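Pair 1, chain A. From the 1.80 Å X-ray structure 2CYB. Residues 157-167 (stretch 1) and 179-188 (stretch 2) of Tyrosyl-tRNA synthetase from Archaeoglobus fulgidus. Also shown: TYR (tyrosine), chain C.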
# COMPACT_ATOMS: atom_id res chain seq x y z
N ILE A 157 -0.08 -4.42 -0.03
CA ILE A 157 -1.41 -3.85 0.16
C ILE A 157 -2.43 -4.99 0.00
O ILE A 157 -3.45 -5.03 0.69
CB ILE A 157 -1.71 -2.78 -0.92
CG1 ILE A 157 -0.79 -1.57 -0.72
CG2 ILE A 157 -3.17 -2.36 -0.86
CD1 ILE A 157 -0.84 -0.59 -1.88
N TYR A 158 -2.12 -5.91 -0.91
CA TYR A 158 -2.93 -7.09 -1.25
C TYR A 158 -3.59 -7.82 -0.05
O TYR A 158 -4.81 -8.01 -0.03
CB TYR A 158 -2.05 -8.04 -2.08
CG TYR A 158 -2.68 -9.30 -2.62
CD1 TYR A 158 -2.73 -9.53 -4.01
CD2 TYR A 158 -3.14 -10.30 -1.77
CE1 TYR A 158 -3.23 -10.74 -4.51
CE2 TYR A 158 -3.64 -11.50 -2.26
CZ TYR A 158 -3.68 -11.71 -3.62
OH TYR A 158 -4.20 -12.89 -4.09
N PRO A 159 -2.80 -8.23 0.96
CA PRO A 159 -3.41 -8.94 2.10
C PRO A 159 -4.41 -8.11 2.90
O PRO A 159 -5.41 -8.63 3.38
CB PRO A 159 -2.20 -9.35 2.95
CG PRO A 159 -1.21 -8.24 2.67
CD PRO A 159 -1.36 -8.04 1.18
N LEU A 160 -4.14 -6.82 3.03
CA LEU A 160 -5.04 -5.94 3.76
C LEU A 160 -6.40 -5.90 3.06
O LEU A 160 -7.45 -5.96 3.71
CB LEU A 160 -4.47 -4.53 3.83
CG LEU A 160 -3.01 -4.41 4.29
CD1 LEU A 160 -2.64 -2.94 4.37
CD2 LEU A 160 -2.83 -5.10 5.63
N MET A 161 -6.37 -5.82 1.74
CA MET A 161 -7.59 -5.76 0.95
C MET A 161 -8.35 -7.07 1.00
O MET A 161 -9.57 -7.07 1.01
CB MET A 161 -7.28 -5.39 -0.49
CG MET A 161 -6.96 -3.91 -0.66
SD MET A 161 -6.62 -3.51 -2.38
CE MET A 161 -8.14 -4.04 -3.19
N GLN A 162 -7.63 -8.19 1.03
CA GLN A 162 -8.29 -9.49 1.11
C GLN A 162 -9.05 -9.58 2.43
O GLN A 162 -10.20 -10.01 2.46
CB GLN A 162 -7.28 -10.63 1.02
CG GLN A 162 -7.93 -12.00 1.06
CD GLN A 162 -6.99 -13.10 0.61
OE1 GLN A 162 -6.09 -12.86 -0.19
NE2 GLN A 162 -7.22 -14.31 1.11
N ALA A 163 -8.39 -9.16 3.51
CA ALA A 163 -9.02 -9.19 4.82
C ALA A 163 -10.26 -8.30 4.81
O ALA A 163 -11.31 -8.68 5.33
CB ALA A 163 -8.04 -8.72 5.89
N LEU A 164 -10.15 -7.12 4.20
CA LEU A 164 -11.29 -6.21 4.13
C LEU A 164 -12.41 -6.72 3.25
O LEU A 164 -13.57 -6.34 3.45
CB LEU A 164 -10.85 -4.83 3.65
CG LEU A 164 -10.13 -4.00 4.72
CD1 LEU A 164 -9.54 -2.74 4.09
CD2 LEU A 164 -11.13 -3.65 5.84
N ASP A 165 -12.10 -7.58 2.28
CA ASP A 165 -13.15 -8.13 1.42
C ASP A 165 -14.13 -8.93 2.27
O ASP A 165 -15.32 -8.93 2.01
CB ASP A 165 -12.56 -9.04 0.35
CG ASP A 165 -11.79 -8.28 -0.70
OD1 ASP A 165 -10.92 -8.90 -1.34
OD2 ASP A 165 -12.08 -7.08 -0.90
N ILE A 166 -13.61 -9.62 3.29
CA ILE A 166 -14.45 -10.43 4.17
C ILE A 166 -15.51 -9.54 4.83
O ILE A 166 -16.70 -9.86 4.82
CB ILE A 166 -13.60 -11.13 5.26
CG1 ILE A 166 -12.66 -12.15 4.60
CG2 ILE A 166 -14.50 -11.81 6.27
CD1 ILE A 166 -11.59 -12.68 5.54
N ALA A 167 -15.07 -8.42 5.38
CA ALA A 167 -15.98 -7.49 6.05
C ALA A 167 -16.94 -6.79 5.09
O ALA A 167 -18.14 -6.72 5.35
CB ALA A 167 -15.19 -6.45 6.82
N ASP A 179 -3.00 -22.04 2.11
CA ASP A 179 -1.96 -21.04 1.89
C ASP A 179 -2.48 -19.62 2.15
O ASP A 179 -1.72 -18.66 2.12
CB ASP A 179 -1.35 -21.16 0.49
CG ASP A 179 -2.38 -21.18 -0.62
OD1 ASP A 179 -3.60 -21.16 -0.35
OD2 ASP A 179 -1.94 -21.23 -1.79
N GLN A 180 -3.78 -19.51 2.42
CA GLN A 180 -4.39 -18.20 2.72
C GLN A 180 -4.46 -18.04 4.24
O GLN A 180 -4.94 -17.03 4.74
CB GLN A 180 -5.83 -18.12 2.18
CG GLN A 180 -6.01 -18.47 0.71
CD GLN A 180 -5.16 -17.60 -0.20
OE1 GLN A 180 -5.24 -16.37 -0.15
NE2 GLN A 180 -4.35 -18.23 -1.03
N ARG A 181 -3.96 -19.04 4.97
CA ARG A 181 -4.04 -19.02 6.43
C ARG A 181 -3.53 -17.77 7.13
O ARG A 181 -4.22 -17.22 7.99
CB ARG A 181 -3.34 -20.25 7.03
CG ARG A 181 -3.71 -20.50 8.49
CD ARG A 181 -3.04 -21.74 9.09
NE ARG A 181 -3.63 -22.08 10.38
CZ ARG A 181 -3.63 -21.28 11.44
NH1 ARG A 181 -3.05 -20.08 11.38
NH2 ARG A 181 -4.22 -21.66 12.57
N LYS A 182 -2.34 -17.31 6.78
CA LYS A 182 -1.79 -16.13 7.42
C LYS A 182 -2.61 -14.88 7.14
O LYS A 182 -2.77 -14.04 8.01
CB LYS A 182 -0.33 -15.91 7.01
CG LYS A 182 0.61 -16.98 7.55
CD LYS A 182 2.02 -16.46 7.74
CE LYS A 182 2.93 -17.52 8.34
NZ LYS A 182 4.34 -17.05 8.50
N ILE A 183 -3.13 -14.76 5.92
CA ILE A 183 -3.96 -13.62 5.58
C ILE A 183 -5.24 -13.70 6.41
O ILE A 183 -5.70 -12.70 6.96
CB ILE A 183 -4.28 -13.58 4.07
CG1 ILE A 183 -3.01 -13.25 3.28
CG2 ILE A 183 -5.37 -12.55 3.80
CD1 ILE A 183 -3.19 -13.30 1.76
N HIS A 184 -5.81 -14.90 6.53
CA HIS A 184 -7.01 -15.05 7.32
C HIS A 184 -6.76 -14.76 8.80
O HIS A 184 -7.63 -14.21 9.48
CB HIS A 184 -7.61 -16.44 7.14
CG HIS A 184 -8.31 -16.62 5.83
ND1 HIS A 184 -8.80 -17.84 5.41
CD2 HIS A 184 -8.62 -15.73 4.86
CE1 HIS A 184 -9.38 -17.69 4.23
NE2 HIS A 184 -9.29 -16.42 3.87
N MET A 185 -5.59 -15.11 9.32
CA MET A 185 -5.33 -14.82 10.72
C MET A 185 -5.21 -13.31 10.90
O MET A 185 -5.66 -12.75 11.90
CB MET A 185 -4.06 -15.52 11.21
CG MET A 185 -4.16 -17.04 11.22
SD MET A 185 -5.59 -17.67 12.16
CE MET A 185 -6.76 -17.97 10.82
N LEU A 186 -4.60 -12.65 9.92
CA LEU A 186 -4.46 -11.20 9.97
C LEU A 186 -5.86 -10.57 10.01
O LEU A 186 -6.10 -9.61 10.74
CB LEU A 186 -3.68 -10.71 8.75
CG LEU A 186 -3.56 -9.20 8.48
CD1 LEU A 186 -2.96 -8.49 9.68
CD2 LEU A 186 -2.69 -8.98 7.25
N ALA A 187 -6.78 -11.13 9.23
CA ALA A 187 -8.15 -10.63 9.19
C ALA A 187 -8.80 -10.80 10.56
O ALA A 187 -9.39 -9.86 11.11
CB ALA A 187 -8.96 -11.38 8.13
N ARG A 188 -8.69 -12.00 11.12
CA ARG A 188 -9.27 -12.29 12.44
C ARG A 188 -8.75 -11.35 13.52
O ARG A 188 -9.48 -10.96 14.43
CB ARG A 188 -8.99 -13.74 12.85
CG ARG A 188 -9.78 -14.79 12.06
CD ARG A 188 -9.38 -16.22 12.45
NE ARG A 188 -9.62 -16.53 13.86
CZ ARG A 188 -10.80 -16.89 14.37
NH1 ARG A 188 -11.87 -17.00 13.59
NH2 ARG A 188 -10.90 -17.17 15.66
N TYR C . -5.45 -14.62 -2.22
CA TYR C . -6.32 -15.54 -3.01
C TYR C . -5.47 -16.52 -3.83
O TYR C . -6.07 -17.34 -4.54
CB TYR C . -7.23 -14.71 -3.93
CG TYR C . -8.16 -13.83 -3.13
CD1 TYR C . -8.18 -12.45 -3.32
CD2 TYR C . -9.01 -14.38 -2.18
CE1 TYR C . -9.06 -11.63 -2.58
CE2 TYR C . -9.87 -13.60 -1.43
CZ TYR C . -9.90 -12.22 -1.64
OH TYR C . -10.77 -11.46 -0.91
OXT TYR C . -4.23 -16.46 -3.73
O HOH W 1 -10.13 -14.98 1.63

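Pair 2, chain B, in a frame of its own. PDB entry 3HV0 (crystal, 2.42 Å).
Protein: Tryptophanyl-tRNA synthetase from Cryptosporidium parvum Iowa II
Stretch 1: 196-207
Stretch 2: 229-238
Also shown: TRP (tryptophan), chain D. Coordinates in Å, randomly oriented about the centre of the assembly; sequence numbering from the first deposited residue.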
# COMPACT_ATOMS: atom_id res chain seq x y z
N ALA B 196 -8.30 0.39 2.98
CA ALA B 196 -6.84 0.15 3.01
C ALA B 196 -6.00 1.23 3.71
O ALA B 196 -4.83 0.99 3.99
CB ALA B 196 -6.29 -0.08 1.61
N PHE B 197 -6.57 2.42 3.95
CA PHE B 197 -5.80 3.56 4.44
C PHE B 197 -5.50 3.59 5.95
O PHE B 197 -4.44 4.05 6.36
CB PHE B 197 -6.40 4.92 4.02
CG PHE B 197 -5.69 6.09 4.68
CD1 PHE B 197 -4.39 6.41 4.29
CD2 PHE B 197 -6.25 6.75 5.77
CE1 PHE B 197 -3.69 7.41 4.95
CE2 PHE B 197 -5.55 7.76 6.43
CZ PHE B 197 -4.27 8.09 6.03
N PRO B 198 -6.43 3.14 6.79
CA PRO B 198 -6.15 3.20 8.22
C PRO B 198 -4.79 2.63 8.64
O PRO B 198 -4.09 3.23 9.49
CB PRO B 198 -7.29 2.41 8.81
CG PRO B 198 -8.42 2.65 7.91
CD PRO B 198 -7.84 2.75 6.54
N ALA B 199 -4.39 1.51 8.04
CA ALA B 199 -3.07 0.93 8.35
C ALA B 199 -1.94 1.90 7.99
O ALA B 199 -0.94 1.98 8.69
CB ALA B 199 -2.87 -0.37 7.65
N VAL B 200 -2.11 2.64 6.90
CA VAL B 200 -1.12 3.65 6.49
C VAL B 200 -0.93 4.72 7.54
O VAL B 200 0.19 5.14 7.81
CB VAL B 200 -1.46 4.28 5.14
CG1 VAL B 200 -0.39 5.27 4.70
CG2 VAL B 200 -1.63 3.21 4.09
N GLN B 201 -2.03 5.15 8.16
CA GLN B 201 -1.94 6.15 9.22
C GLN B 201 -1.49 5.58 10.54
O GLN B 201 -0.91 6.28 11.34
CB GLN B 201 -3.28 6.81 9.45
CG GLN B 201 -3.20 7.91 10.48
CD GLN B 201 -4.17 9.01 10.26
OE1 GLN B 201 -4.60 9.63 11.21
NE2 GLN B 201 -4.52 9.26 9.03
N ALA B 202 -1.84 4.32 10.79
CA ALA B 202 -1.41 3.63 12.00
C ALA B 202 0.11 3.44 12.04
O ALA B 202 0.74 3.69 13.05
CB ALA B 202 -2.10 2.31 12.11
N ALA B 203 0.69 3.04 10.91
CA ALA B 203 2.05 2.52 10.84
C ALA B 203 3.17 3.40 11.44
O ALA B 203 4.15 2.87 11.98
CB ALA B 203 2.40 2.12 9.39
N PRO B 204 3.05 4.73 11.33
CA PRO B 204 4.10 5.55 11.93
C PRO B 204 4.05 5.60 13.46
O PRO B 204 5.04 6.05 14.08
CB PRO B 204 3.87 6.95 11.34
CG PRO B 204 3.05 6.71 10.09
CD PRO B 204 2.21 5.52 10.40
N ALA B 205 2.97 5.14 14.08
CA ALA B 205 2.96 5.04 15.56
C ALA B 205 3.83 3.88 16.09
O ALA B 205 3.87 3.63 17.29
CB ALA B 205 1.56 4.95 16.08
N PHE B 206 4.51 3.14 15.21
CA PHE B 206 5.47 2.11 15.64
C PHE B 206 6.85 2.47 15.17
O PHE B 206 7.02 2.79 13.99
CB PHE B 206 5.15 0.74 15.07
CG PHE B 206 3.82 0.19 15.45
CD1 PHE B 206 3.49 0.04 16.78
CD2 PHE B 206 2.92 -0.23 14.49
CE1 PHE B 206 2.26 -0.47 17.14
CE2 PHE B 206 1.71 -0.76 14.85
CZ PHE B 206 1.37 -0.87 16.18
N SER B 207 7.83 2.34 16.05
CA SER B 207 9.20 2.76 15.79
C SER B 207 9.88 1.93 14.72
O SER B 207 10.80 2.40 14.08
CB SER B 207 10.04 2.67 17.08
OG SER B 207 10.18 1.34 17.52
N ASP B 229 -11.00 13.69 16.79
CA ASP B 229 -11.69 12.94 15.74
C ASP B 229 -10.79 11.95 15.02
O ASP B 229 -11.28 11.10 14.27
CB ASP B 229 -12.37 13.88 14.75
CG ASP B 229 -11.40 14.50 13.75
OD1 ASP B 229 -11.65 14.36 12.54
OD2 ASP B 229 -10.39 15.13 14.15
N GLN B 230 -9.47 12.03 15.24
CA GLN B 230 -8.54 11.06 14.67
C GLN B 230 -8.40 9.80 15.53
O GLN B 230 -7.84 8.80 15.08
CB GLN B 230 -7.17 11.68 14.44
CG GLN B 230 -7.20 12.88 13.53
CD GLN B 230 -7.60 12.52 12.10
OE1 GLN B 230 -7.09 11.57 11.50
NE2 GLN B 230 -8.49 13.30 11.53
N ASP B 231 -8.92 9.85 16.76
CA ASP B 231 -8.83 8.74 17.71
C ASP B 231 -9.04 7.30 17.17
O ASP B 231 -8.30 6.40 17.59
CB ASP B 231 -9.79 8.96 18.87
CG ASP B 231 -9.58 7.96 19.99
OD1 ASP B 231 -8.42 7.86 20.48
OD2 ASP B 231 -10.57 7.28 20.38
N PRO B 232 -10.03 7.07 16.27
CA PRO B 232 -10.29 5.74 15.70
C PRO B 232 -9.07 5.00 15.15
O PRO B 232 -8.95 3.81 15.37
CB PRO B 232 -11.25 6.04 14.54
CG PRO B 232 -12.05 7.19 15.04
CD PRO B 232 -11.10 8.02 15.90
N TYR B 233 -8.20 5.70 14.43
CA TYR B 233 -6.99 5.07 13.88
C TYR B 233 -6.10 4.52 14.99
O TYR B 233 -5.50 3.48 14.83
CB TYR B 233 -6.16 6.06 13.05
CG TYR B 233 -6.89 6.63 11.85
CD1 TYR B 233 -7.52 7.87 11.92
CD2 TYR B 233 -6.93 5.94 10.64
CE1 TYR B 233 -8.19 8.40 10.84
CE2 TYR B 233 -7.62 6.45 9.54
CZ TYR B 233 -8.24 7.69 9.65
OH TYR B 233 -8.90 8.22 8.56
N PHE B 234 -6.02 5.24 16.11
CA PHE B 234 -5.08 4.89 17.17
C PHE B 234 -5.75 4.03 18.27
O PHE B 234 -5.07 3.44 19.11
CB PHE B 234 -4.43 6.17 17.72
CG PHE B 234 -3.79 7.01 16.65
CD1 PHE B 234 -2.75 6.49 15.90
CD2 PHE B 234 -4.27 8.28 16.33
CE1 PHE B 234 -2.17 7.23 14.88
CE2 PHE B 234 -3.69 9.02 15.35
CZ PHE B 234 -2.64 8.50 14.61
N ARG B 235 -7.07 3.96 18.25
CA ARG B 235 -7.77 2.93 19.00
C ARG B 235 -7.42 1.60 18.35
O ARG B 235 -7.04 0.66 19.02
CB ARG B 235 -9.29 3.16 18.94
CG ARG B 235 -10.03 2.82 20.21
CD ARG B 235 -11.45 3.37 20.16
NE ARG B 235 -12.34 2.48 19.41
CZ ARG B 235 -13.28 2.86 18.54
NH1 ARG B 235 -13.47 4.16 18.24
NH2 ARG B 235 -14.03 1.93 17.94
N MET B 236 -7.54 1.54 17.03
CA MET B 236 -7.27 0.32 16.26
C MET B 236 -5.81 -0.17 16.42
O MET B 236 -5.57 -1.32 16.76
CB MET B 236 -7.56 0.59 14.78
CG MET B 236 -7.18 -0.54 13.83
SD MET B 236 -6.88 0.10 12.18
CE MET B 236 -5.46 1.17 12.50
N VAL B 237 -4.86 0.72 16.21
CA VAL B 237 -3.46 0.37 16.31
C VAL B 237 -3.04 -0.03 17.74
O VAL B 237 -2.14 -0.84 17.92
CB VAL B 237 -2.55 1.50 15.77
CG1 VAL B 237 -2.07 2.40 16.91
CG2 VAL B 237 -1.38 0.90 15.02
N ARG B 238 -3.69 0.51 18.77
CA ARG B 238 -3.42 0.06 20.14
C ARG B 238 -3.92 -1.36 20.40
O ARG B 238 -3.39 -2.07 21.26
CB ARG B 238 -4.04 1.02 21.18
CG ARG B 238 -3.19 2.25 21.44
CD ARG B 238 -3.88 3.24 22.37
NE ARG B 238 -4.21 2.65 23.67
CZ ARG B 238 -3.42 2.65 24.74
NH1 ARG B 238 -2.21 3.21 24.71
NH2 ARG B 238 -3.83 2.08 25.86
N TRP D . -5.68 11.97 8.35
CA TRP D . -5.32 13.13 9.21
C TRP D . -6.16 14.34 8.82
O TRP D . -6.70 14.39 7.71
CB TRP D . -3.81 13.47 9.14
CG TRP D . -2.95 12.63 10.06
CD1 TRP D . -2.13 11.59 9.70
CD2 TRP D . -2.82 12.77 11.48
NE1 TRP D . -1.50 11.09 10.80
CE2 TRP D . -1.91 11.78 11.91
CE3 TRP D . -3.37 13.62 12.43
CZ2 TRP D . -1.55 11.62 13.24
CZ3 TRP D . -3.01 13.47 13.75
CH2 TRP D . -2.11 12.46 14.15
OXT TRP D . -6.30 15.27 9.64

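The sharpest difference is at one matched position on the second helix, H184(A) in pair 1 and F234(B) in pair 2. In pair 1 the position is H184(A), a polar ring whose NE2 lies 2.8 Å from the oxygen of water 1; the same water accepts a hydrogen bond from Q162(A), NE2 to water oxygen 3.0 Å. In pair 2 the matching residue is F234(B), whose ring carries no polar atom; its CZ approaches CZ2 of the bound tryptophan at 3.6 Å, and that atom sits at the ring edge. One site thus uses a ring that can bind water, the other a ring that offers only apolar surface to an indole.

The backbones nevertheless agree to 0.7 Å over 14 central residues. In both, a helix kinked near a proline, P159(A) or P198(B), crosses a second helix that follows a 3-10 segment, at -61° in pair 1 and -79° in pair 2. A proline nitrogen has no hydrogen to give to the preceding turn, which suits it to the kink.

Where the chains run nearest in pair 1, A163(A) meets A187(A), CB to CB 3.6 Å, with their CA atoms 4.7 Å apart; two methyl groups permit this closeness. Pair 2 keeps the first alanine, A202(B), but has V237(B) opposite it. The CA atoms are 5.8 Å apart, and A202(B) CB touches V237(B) CG2 at 3.3 Å. The same CG2 also meets F206(B) CZ at 3.5 Å, whereas A187(A) CB receives I166(A) CD1 at 3.9 Å. I166(A) matches A205(B), too short for such a reach, and F206(B) matches A167(A), so the long side chain comes from the next position.

Beside the proline, I183(A) places CG1 4.0 Å from P159(A) CB. Its counterpart Y233(B) fills the place with a ring, CD2 4.0 Å from P198(B) CB, and meets F197(B) obliquely, CE2 to CE2 4.0 Å. L186(A) and M236(B) occupy matching places, a branched side chain in one and a long unbranched one in the other: L186(A) CD2 packs on L160(A) CD2 at 4.2 Å, while M236(B) CE reaches A202(B) CB at 3.6 Å.

Both pairs bring two glutamine side chains together. An amide can donate and accept, and in pair 1 Q162(A) NE2 donates to Q180(A) OE1 at 3.1 Å, while Q162(A) OE1 and Q180(A) OE1 accept from the tyrosine N at 2.8 and 2.7 Å. Q201(B) and Q230(B) hold the same positions in pair 2. D165(A) OD1 accepts from the tyrosine OH at 2.6 Å; the matching P204(B) has no carboxylate.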